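Local structure of fructooligosaccharide ABC transporter substrate-binding protein FusA (Streptococcus pneumoniae, 5G5Y) at residues 132-136 with 297-303. The protein binds short- and long-chain fructooligosaccharides, preferring tetrasaccharides and larger, and serves their import as the solute-binding component of the FusABC-MsmK ABC transporter. Numbering follows the deposited sequence.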
ATOM      1  N   ILE A 132      -6.750  -5.929  -1.806  1.00 13.90           N
ATOM      2  CA  ILE A 132      -6.983  -4.591  -2.355  1.00 14.26           C
ATOM      3  C   ILE A 132      -5.700  -3.957  -2.901  1.00 13.92           C
ATOM      4  O   ILE A 132      -5.750  -3.063  -3.741  1.00 12.56           O
ATOM      5  CB  ILE A 132      -7.622  -3.665  -1.269  1.00 14.84           C
ATOM      6  CG1 ILE A 132      -8.232  -2.402  -1.903  1.00 15.54           C
ATOM      7  CG2 ILE A 132      -6.618  -3.307  -0.184  1.00 15.68           C
ATOM      8  CD1 ILE A 132      -9.208  -1.670  -0.993  1.00 16.85           C
ATOM      9  N   HIS A 133      -4.559  -4.433  -2.396  1.00 13.02           N
ATOM     10  CA  HIS A 133      -3.261  -3.963  -2.801  1.00 14.00           C
ATOM     11  C   HIS A 133      -2.717  -4.535  -4.105  1.00 12.88           C
ATOM     12  O   HIS A 133      -1.751  -3.993  -4.637  1.00 13.76           O
ATOM     13  CB  HIS A 133      -2.263  -4.218  -1.684  1.00 14.26           C
ATOM     14  CG  HIS A 133      -2.635  -3.536  -0.425  1.00 15.43           C
ATOM     15  ND1 HIS A 133      -2.567  -2.167  -0.278  1.00 17.54           N
ATOM     16  CD2 HIS A 133      -3.155  -4.020   0.722  1.00 15.89           C
ATOM     17  CE1 HIS A 133      -2.979  -1.850   0.940  1.00 17.85           C
ATOM     18  NE2 HIS A 133      -3.375  -2.955   1.547  1.00 15.99           N
ATOM     19  N   SER A 134      -3.365  -5.570  -4.647  1.00 13.11           N
ATOM     20  CA  SER A 134      -2.849  -6.312  -5.797  1.00 12.44           C
ATOM     21  C   SER A 134      -2.648  -5.460  -7.046  1.00 13.07           C
ATOM     22  O   SER A 134      -1.729  -5.733  -7.830  1.00 12.25           O
ATOM     23  CB  SER A 134      -3.747  -7.511  -6.121  1.00 12.68           C
ATOM     24  OG  SER A 134      -3.716  -8.484  -5.082  1.00 12.43           O
ATOM     25  N   VAL A 135      -3.521  -4.458  -7.233  1.00 13.03           N
ATOM     26  CA  VAL A 135      -3.411  -3.490  -8.343  1.00 13.58           C
ATOM     27  C   VAL A 135      -3.571  -2.147  -7.697  1.00 14.01           C
ATOM     28  O   VAL A 135      -4.545  -1.946  -6.955  1.00 15.02           O
ATOM     29  CB  VAL A 135      -4.522  -3.701  -9.392  1.00 13.81           C
ATOM     30  CG1 VAL A 135      -4.500  -2.656 -10.530  1.00 14.98           C
ATOM     31  CG2 VAL A 135      -4.333  -5.060 -10.011  1.00 15.92           C
ATOM     32  N   ASN A 136      -2.620  -1.249  -7.926  1.00 14.41           N
ATOM     33  CA  ASN A 136      -2.692   0.104  -7.370  1.00 14.25           C
ATOM     34  C   ASN A 136      -3.156   1.136  -8.407  1.00 15.42           C
ATOM     35  O   ASN A 136      -4.047   1.947  -8.114  1.00 16.09           O
ATOM     36  CB  ASN A 136      -1.387   0.487  -6.673  1.00 15.03           C
ATOM     37  CG  ASN A 136      -0.190   0.602  -7.630  1.00 15.07           C
ATOM     38  OD1 ASN A 136       0.001  -0.204  -8.522  1.00 15.80           O
ATOM     39  ND2 ASN A 136       0.623   1.591  -7.412  1.00 17.26           N
ATOM     40  N   VAL A 297      -2.421  -9.750 -15.612  1.00 11.91           N
ATOM     41  CA  VAL A 297      -2.230  -8.696 -14.626  1.00 11.89           C
ATOM     42  C   VAL A 297      -1.025  -9.050 -13.763  1.00 11.76           C
ATOM     43  O   VAL A 297      -0.985 -10.145 -13.159  1.00 11.41           O
ATOM     44  CB  VAL A 297      -3.469  -8.545 -13.731  1.00 11.79           C
ATOM     45  CG1 VAL A 297      -3.250  -7.501 -12.657  1.00 12.52           C
ATOM     46  CG2 VAL A 297      -4.668  -8.143 -14.588  1.00 12.56           C
ATOM     47  N   ALA A 298      -0.079  -8.115 -13.685  1.00 11.52           N
ATOM     48  CA  ALA A 298       1.094  -8.267 -12.824  1.00 11.67           C
ATOM     49  C   ALA A 298       0.642  -7.883 -11.414  1.00 11.87           C
ATOM     50  O   ALA A 298      -0.082  -6.884 -11.203  1.00 13.18           O
ATOM     51  CB  ALA A 298       2.198  -7.383 -13.273  1.00 11.56           C
ATOM     52  N   ARG A 299       1.016  -8.707 -10.445  1.00 12.02           N
ATOM     53  CA  ARG A 299       0.723  -8.376  -9.054  1.00 12.03           C
ATOM     54  C   ARG A 299       1.742  -7.370  -8.548  1.00 11.95           C
ATOM     55  O   ARG A 299       2.958  -7.487  -8.830  1.00 12.00           O
ATOM     56  CB  ARG A 299       0.777  -9.619  -8.219  1.00 12.81           C
ATOM     57  CG  ARG A 299      -0.301 -10.575  -8.580  1.00 13.35           C
ATOM     58  CD  ARG A 299      -0.152 -11.892  -7.839  1.00 13.57           C
ATOM     59  NE  ARG A 299      -0.382 -11.719  -6.419  1.00 12.39           N
ATOM     60  CZ  ARG A 299      -0.318 -12.684  -5.504  1.00 12.44           C
ATOM     61  NH1 ARG A 299      -0.002 -13.959  -5.791  1.00 12.12           N
ATOM     62  NH2 ARG A 299      -0.575 -12.362  -4.237  1.00 12.69           N
ATOM     63  N   THR A 300       1.267  -6.368  -7.826  1.00 11.44           N
ATOM     64  CA  THR A 300       2.192  -5.520  -7.053  1.00 12.31           C
ATOM     65  C   THR A 300       2.720  -6.363  -5.881  1.00 12.32           C
ATOM     66  O   THR A 300       2.229  -7.481  -5.648  1.00 11.60           O
ATOM     67  CB  THR A 300       1.521  -4.277  -6.384  1.00 12.84           C
ATOM     68  OG1 THR A 300       0.673  -4.707  -5.303  1.00 13.86           O
ATOM     69  CG2 THR A 300       0.743  -3.467  -7.390  1.00 13.89           C
ATOM     70  N   ASN A 301       3.682  -5.787  -5.143  1.00 12.67           N
ATOM     71  CA  ASN A 301       4.151  -6.375  -3.906  1.00 13.29           C
ATOM     72  C   ASN A 301       3.586  -5.675  -2.661  1.00 13.48           C
ATOM     73  O   ASN A 301       4.040  -5.914  -1.552  1.00 14.19           O
ATOM     74  CB  ASN A 301       5.674  -6.454  -3.895  1.00 12.83           C
ATOM     75  CG  ASN A 301       6.214  -7.173  -5.110  1.00 12.78           C
ATOM     76  OD1 ASN A 301       5.745  -8.277  -5.438  1.00 12.26           O
ATOM     77  ND2 ASN A 301       7.136  -6.558  -5.815  1.00 11.63           N
ATOM     78  N   GLY A 302       2.529  -4.907  -2.851  1.00 13.24           N
ATOM     79  CA  GLY A 302       1.872  -4.223  -1.758  1.00 14.18           C
ATOM     80  C   GLY A 302       1.261  -5.173  -0.761  1.00 14.00           C
ATOM     81  O   GLY A 302       0.789  -6.257  -1.126  1.00 13.82           O
ATOM     82  N   MET A 303       1.250  -4.762   0.501  1.00 16.53           N
ATOM     83  CA  MET A 303       0.673  -5.602   1.556  1.00 17.68           C
ATOM     84  C   MET A 303       0.255  -4.696   2.702  1.00 17.25           C
ATOM     85  O   MET A 303       0.988  -3.759   3.034  1.00 17.98           O
ATOM     86  CB  MET A 303       1.709  -6.619   2.039  1.00 21.13           C
ATOM     87  CG  MET A 303       1.097  -7.800   2.789  1.00 24.75           C
ATOM     88  SD  MET A 303       2.270  -8.753   3.796  1.00 26.40           S
ATOM     89  CE  MET A 303       1.312 -10.238   3.994  1.00 27.27           C
TER
HETATM   90  O   HOH W   1      -1.265  -9.544  -4.713  1.00 15.71           O
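H133 and S134 meet T300 and G302 where two irregular segments, 132-136 and 297-303, pass in opposite directions, with CA atoms 5.2 Å apart at H133 and G302. One backbone bond joins them, T300 N to S134 O, at 3.1 Å and almost straight (177°). The T300 side chain adds another hydrogen bond: its OG1, set between the backbone N and the carbonyl carbon (chi1 71°), donates to H133 O at 2.6 Å from above the carbonyl plane. T300 OG1 also accepts from G302 N (3.1 Å), so a single hydroxyl closes an ST turn and grips the other segment. The T300 methyl, CG2, lies against S134 O and N136 OD1 (3.5 Å to the latter). M303 C lies over one face of the H133 ring, near its rim, and I132 CG2, from the ring's own segment, near the rim of the opposite face, while H133 CB rests on the G302 carbonyl. At the far end V135 CG2 meets V297 CG1 at 3.8 Å, the two side chains crossing at about a right angle. A water bridges R299 NE, from which it accepts, to S134 OG, to which it donates; S134 OG also hydrogen-bonds to K129 O, and R299 NH1 to N418 O. N136 ND2 hydrogen-bonds to N191 OD1, and the N136 side chain lies close to W270; N191 and W270 both bind substrate, which places the ST turn at T300 in a pairing of two loops at the border of the fructooligosaccharide site of a family 1 solute-binding protein.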